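Local coordinates for protein 2-oxoglutarate carboxylase small subunit (Hydrogenobacter thermophilus, PDB 7KCT) that belongs to the biotin carboxylase family, with an ATP-grasp nucleotide-binding domain, and holds adenosine-5'-diphosphate, magnesium and bicarbonate in this structure, at residues 239-242 against 243-246; 446-449 against 450-454. One frame throughout, in Å; residues are numbered along the deposited sequence.

Contact 1: residues 239-242 against 243-246; sequences IQRR and NQKL. With ADP (adenosine-5'-diphosphate), chain C; ADP (adenosine-5'-diphosphate), chain D.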
# COMPACT_ATOMS: atom_id res chain seq x y z
N ILE A 239 3.03 -22.64 5.65
CA ILE A 239 4.46 -22.42 5.86
C ILE A 239 4.71 -21.91 7.28
O ILE A 239 4.37 -20.76 7.61
CB ILE A 239 5.05 -21.46 4.82
CG1 ILE A 239 4.86 -22.11 3.45
CG2 ILE A 239 6.50 -21.23 5.11
CD1 ILE A 239 5.24 -21.33 2.24
N GLN A 240 5.41 -22.73 8.07
CA GLN A 240 5.49 -22.53 9.50
C GLN A 240 6.85 -22.89 10.06
O GLN A 240 7.59 -23.69 9.49
CB GLN A 240 4.44 -23.38 10.25
CG GLN A 240 3.03 -23.02 9.94
CD GLN A 240 2.03 -23.97 10.59
OE1 GLN A 240 2.34 -24.68 11.56
NE2 GLN A 240 0.82 -23.97 10.06
N ARG A 241 7.16 -22.30 11.21
CA ARG A 241 8.25 -22.75 12.05
C ARG A 241 7.78 -22.65 13.49
O ARG A 241 7.10 -21.68 13.86
CB ARG A 241 9.53 -21.94 11.83
CG ARG A 241 9.36 -20.46 12.14
CD ARG A 241 9.85 -20.13 13.53
NE ARG A 241 9.66 -18.71 13.86
CZ ARG A 241 8.71 -18.22 14.65
NH1 ARG A 241 8.65 -16.91 14.86
NH2 ARG A 241 7.85 -19.03 15.25
N ARG A 242 8.16 -23.65 14.28
CA ARG A 242 7.68 -23.84 15.65
C ARG A 242 6.16 -23.85 15.70
O ARG A 242 5.57 -23.44 16.70
CB ARG A 242 8.26 -22.78 16.60
CG ARG A 242 9.77 -22.94 16.85
CD ARG A 242 10.28 -22.23 18.13
NE ARG A 242 9.97 -20.79 18.13
CZ ARG A 242 10.73 -19.84 17.58
NH1 ARG A 242 11.88 -20.14 17.00
NH2 ARG A 242 10.33 -18.58 17.64
N ASN A 243 5.52 -24.35 14.64
CA ASN A 243 4.07 -24.41 14.54
C ASN A 243 3.42 -23.02 14.54
O ASN A 243 2.24 -22.88 14.91
CB ASN A 243 3.49 -25.26 15.67
CG ASN A 243 4.08 -26.64 15.70
OD1 ASN A 243 4.72 -27.03 16.67
ND2 ASN A 243 3.86 -27.40 14.63
N GLN A 244 4.17 -21.99 14.15
CA GLN A 244 3.70 -20.62 14.02
C GLN A 244 3.94 -20.10 12.61
O GLN A 244 4.98 -20.37 12.00
CB GLN A 244 4.37 -19.74 15.05
CG GLN A 244 3.66 -18.45 15.38
CD GLN A 244 4.50 -17.61 16.33
OE1 GLN A 244 5.32 -18.14 17.10
NE2 GLN A 244 4.31 -16.29 16.26
N LYS A 245 2.97 -19.34 12.11
CA LYS A 245 2.93 -19.01 10.70
C LYS A 245 4.01 -18.00 10.33
O LYS A 245 4.45 -17.19 11.14
CB LYS A 245 1.55 -18.49 10.35
CG LYS A 245 0.47 -19.50 10.71
CD LYS A 245 -0.87 -18.85 10.94
CE LYS A 245 -1.86 -19.81 11.58
NZ LYS A 245 -2.95 -19.06 12.26
N LEU A 246 4.48 -18.11 9.10
CA LEU A 246 5.47 -17.21 8.52
C LEU A 246 5.00 -16.60 7.23
O LEU A 246 5.26 -15.41 6.96
CB LEU A 246 6.77 -17.97 8.27
CG LEU A 246 8.06 -17.28 7.89
CD1 LEU A 246 8.49 -16.40 9.03
CD2 LEU A 246 9.08 -18.42 7.57
PB ADP C . -1.99 -23.35 18.24
O1B ADP C . -0.70 -23.26 18.97
O2B ADP C . -2.29 -22.78 16.88
O3B ADP C . -3.22 -23.35 19.12
PA ADP C . -3.07 -25.41 16.66
O1A ADP C . -3.70 -24.55 15.62
O2A ADP C . -3.84 -26.66 17.07
O3A ADP C . -2.07 -25.13 17.82
O5' ADP C . -1.96 -26.34 15.47
C5' ADP C . -0.58 -25.83 15.42
C4' ADP C . -0.10 -26.26 14.09
O4' ADP C . 0.28 -27.64 14.31
C3' ADP C . -1.15 -26.24 13.05
O3' ADP C . -1.05 -25.04 12.26
C2' ADP C . -0.63 -27.38 12.19
O2' ADP C . 0.60 -27.01 11.45
C1' ADP C . -0.15 -28.40 13.18
N9 ADP C . -1.23 -29.35 13.56
C8 ADP C . -2.27 -29.20 14.48
N7 ADP C . -3.03 -30.32 14.55
C5 ADP C . -2.47 -31.20 13.62
C6 ADP C . -2.81 -32.51 13.22
N6 ADP C . -3.88 -33.14 13.78
N1 ADP C . -2.11 -33.15 12.24
C2 ADP C . -1.06 -32.46 11.76
N3 ADP C . -0.61 -31.22 12.04
C4 ADP C . -1.35 -30.61 13.00
PB ADP D . -2.23 -15.75 14.64
O1B ADP D . -2.90 -14.40 14.83
O2B ADP D . -2.31 -16.48 13.32
O3B ADP D . -2.23 -16.64 15.83
PA ADP D . 0.42 -15.91 15.86
O1A ADP D . 1.81 -15.40 16.01
O2A ADP D . -0.03 -17.27 16.37
O3A ADP D . -0.40 -15.48 14.58
O5' ADP D . -0.39 -14.87 17.33
C5' ADP D . 0.39 -13.63 17.61
C4' ADP D . 0.63 -13.38 19.03
O4' ADP D . -0.33 -13.93 19.92
C3' ADP D . 2.07 -14.11 19.26
O3' ADP D . 2.78 -13.37 20.10
C2' ADP D . 1.50 -15.45 19.87
O2' ADP D . 2.33 -16.00 20.78
C1' ADP D . 0.35 -14.80 20.70
N9 ADP D . -0.81 -15.72 21.02
C8 ADP D . -1.57 -16.54 20.15
N7 ADP D . -2.53 -17.26 20.79
C5 ADP D . -2.41 -16.87 22.11
C6 ADP D . -3.13 -17.28 23.25
N6 ADP D . -4.15 -18.20 23.15
N1 ADP D . -2.82 -16.75 24.48
C2 ADP D . -1.76 -15.85 24.48
N3 ADP D . -0.99 -15.37 23.48
C4 ADP D . -1.35 -15.92 22.28

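Contact 2: residues 446-449 against 450-454; sequences TRYL and EEHPH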
# COMPACT_ATOMS: atom_id res chain seq x y z
N THR A 446 2.83 -28.07 5.70
CA THR A 446 3.39 -27.53 6.94
C THR A 446 4.81 -27.99 7.20
O THR A 446 5.49 -27.39 8.05
CB THR A 446 2.52 -27.93 8.14
OG1 THR A 446 2.46 -29.36 8.22
CG2 THR A 446 1.13 -27.38 7.92
N ARG A 447 5.27 -29.02 6.48
CA ARG A 447 6.63 -29.55 6.51
C ARG A 447 7.56 -28.77 5.58
O ARG A 447 8.76 -29.08 5.51
CB ARG A 447 6.62 -31.03 6.08
CG ARG A 447 5.53 -31.92 6.74
CD ARG A 447 5.52 -31.81 8.27
NE ARG A 447 6.83 -32.04 8.88
CZ ARG A 447 7.29 -33.23 9.25
NH1 ARG A 447 6.56 -34.32 9.09
NH2 ARG A 447 8.51 -33.31 9.79
N TYR A 448 7.04 -27.78 4.87
CA TYR A 448 7.81 -27.08 3.83
C TYR A 448 9.23 -26.72 4.25
O TYR A 448 10.17 -26.98 3.49
CB TYR A 448 7.07 -25.82 3.40
CG TYR A 448 7.82 -25.07 2.33
CD1 TYR A 448 7.62 -25.36 0.99
CD2 TYR A 448 8.77 -24.11 2.68
CE1 TYR A 448 8.33 -24.66 0.01
CE2 TYR A 448 9.48 -23.44 1.72
CZ TYR A 448 9.25 -23.70 0.39
OH TYR A 448 9.95 -23.00 -0.54
N LEU A 449 9.41 -26.09 5.42
CA LEU A 449 10.74 -25.59 5.76
C LEU A 449 11.70 -26.75 6.08
O LEU A 449 12.90 -26.69 5.75
CB LEU A 449 10.64 -24.62 6.94
CG LEU A 449 10.11 -23.22 6.60
CD1 LEU A 449 9.95 -22.37 7.86
CD2 LEU A 449 10.99 -22.48 5.56
N GLU A 450 11.21 -27.81 6.72
CA GLU A 450 12.04 -28.99 6.95
C GLU A 450 12.43 -29.70 5.65
O GLU A 450 13.46 -30.38 5.59
CB GLU A 450 11.30 -29.95 7.87
CG GLU A 450 10.93 -29.37 9.23
CD GLU A 450 9.79 -30.14 9.91
OE1 GLU A 450 8.60 -29.95 9.53
OE2 GLU A 450 10.08 -30.95 10.81
N GLU A 451 11.61 -29.59 4.62
CA GLU A 451 11.81 -30.27 3.34
C GLU A 451 12.52 -29.41 2.29
O GLU A 451 12.76 -29.91 1.18
CB GLU A 451 10.46 -30.71 2.79
CG GLU A 451 9.73 -31.73 3.69
CD GLU A 451 8.35 -32.08 3.15
OE1 GLU A 451 7.82 -31.32 2.30
OE2 GLU A 451 7.81 -33.12 3.60
N HIS A 452 12.85 -28.16 2.59
CA HIS A 452 13.54 -27.29 1.63
C HIS A 452 14.70 -26.60 2.33
O HIS A 452 14.67 -25.38 2.55
CB HIS A 452 12.58 -26.29 1.00
CG HIS A 452 11.54 -26.94 0.15
ND1 HIS A 452 10.48 -27.64 0.68
CD2 HIS A 452 11.42 -27.05 -1.19
CE1 HIS A 452 9.74 -28.14 -0.29
NE2 HIS A 452 10.28 -27.77 -1.44
N PRO A 453 15.77 -27.34 2.63
CA PRO A 453 16.91 -26.72 3.31
C PRO A 453 17.58 -25.64 2.46
O PRO A 453 18.28 -24.77 3.01
CB PRO A 453 17.84 -27.92 3.59
CG PRO A 453 17.55 -28.88 2.50
CD PRO A 453 16.07 -28.71 2.18
N HIS A 454 17.36 -25.66 1.16
CA HIS A 454 17.96 -24.68 0.26
C HIS A 454 17.48 -23.24 0.54
O HIS A 454 18.18 -22.28 0.19
CB HIS A 454 17.64 -25.05 -1.18
CG HIS A 454 18.36 -24.23 -2.18
ND1 HIS A 454 19.69 -23.87 -2.04
CD2 HIS A 454 17.93 -23.64 -3.33
CE1 HIS A 454 20.05 -23.13 -3.08
NE2 HIS A 454 19.01 -22.98 -3.87

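Contact 1: residues 239-242 against 243-246
Arg-241 and Gln-244 pair at the end of a tight beta hairpin, each giving its backbone N-H to the other's carbonyl. Arg-241 N reaches Gln-244 O at 3.0 Å, Gln-244 N returns to Arg-241 O, and the two bonds close the type I' turn from Arg-241 to Gln-244. Arg-242 and Asn-243 fill the two corners of that turn with positive phi; asparagine tolerates this conformation better than most residues. One pair beyond Gln-240 and Lys-245, Leu-246 N closes on Ile-239 O at 3.0 Å.

The side chains of Arg-241 and Gln-244 run side by side on one face of the hairpin. Arg-241 is bent at its second torsion (chi2 97°), and its NH2 meets Gln-244 OE1 at 3.3 Å, the oxygen lying in the guanidinium plane while the amide stands almost perpendicular to it. The N-H points nearly straight at OE1 (170°) but arrives above the amide plane. Glu-350 takes the NE of Arg-241 in a salt bridge. While OE1 of Gln-244 takes the arginine N-H, its NE2 gives a weak bond to O1A of the chain D ADP (2.7 Å).

Gln-240 and Lys-245 share the other face. The amide of Gln-240 addresses the ribose of the chain C ADP: O2' donates to OE1 at 2.9 Å, and NE2 donates to O3' at 3.1 Å and also to Cys-237 O. Extended Lys-245 carries NZ to O2B of the chain D ADP at 2.9 Å and into salt bridges with Glu-283, Glu-304 and Glu-218. Glutamine suits both amide posts because it donates and accepts at once. The work is thus divided: the Gln-240 and Lys-245 face contacts both ADP molecules, and Gln-244 adds a phosphate contact from the other.

Contact 2: residues 446-449 against 450-454
Tyr-448 and His-452, four residues apart, hold their rings in an offset stack: the centroids are 4.2 Å apart and the planes only 12° from parallel. Tyr-448 CE1 sits over the middle of the imidazole, whereas ND1 lies over the phenol ring toward its rim. With CG anti to the backbone N (chi1 -179°), the tyrosine lays its ring against the imidazole. His-452 ND1 donates in the imidazole plane to Tyr-448 O at 2.9 Å, on a carbonyl lone pair. NE2 is hydrogen-bonded to Asp-438, and the tyrosine hydroxyl to Asp-436.

Just before the helix, Arg-447 folds back through bends at chi2 and chi3 to form a two-pronged, side-on salt bridge with Glu-450. NE meets OE1 at 2.8 Å and NH2 meets OE2 at 3.0 Å, both from above the carboxylate plane. Glu-451 instead brings OE2 to 3.5 Å from Arg-447 CB, across the arginine chain, and its backbone N donates to Arg-447 O.

This short helix late in the chain packs on helix 427-435, where Tyr-448 and Leu-449 touch Ile-433, while Thr-446 touches a bound ADP. Histidine thus serves as stacking plate and double-ended polar link; donation from ND1 and the bond to Asp-438 at NE2 would together favour a positively charged imidazole.

From the N terminus, the chain first turns back on itself at contact 1, the hairpin of strands 240-241 and 244-250, whose second strand pairs with strand 341-351. It then passes through the rest of the ATP-grasp region and the strands and helices of the C-terminal part before reaching contact 2, the short helix 448-451. Contact 1 closes a hairpin turn, contact 2 a single helical turn, so the two follow in series and neither nest nor cross. They nevertheless meet in space, with centres about 11 Å apart: Leu-449 CD1 packs against Gln-240 O (3.2 Å) and against Leu-246, and Thr-446 touches Gln-240. The end of the C-terminal family region thereby rests on the nucleotide-binding hairpin.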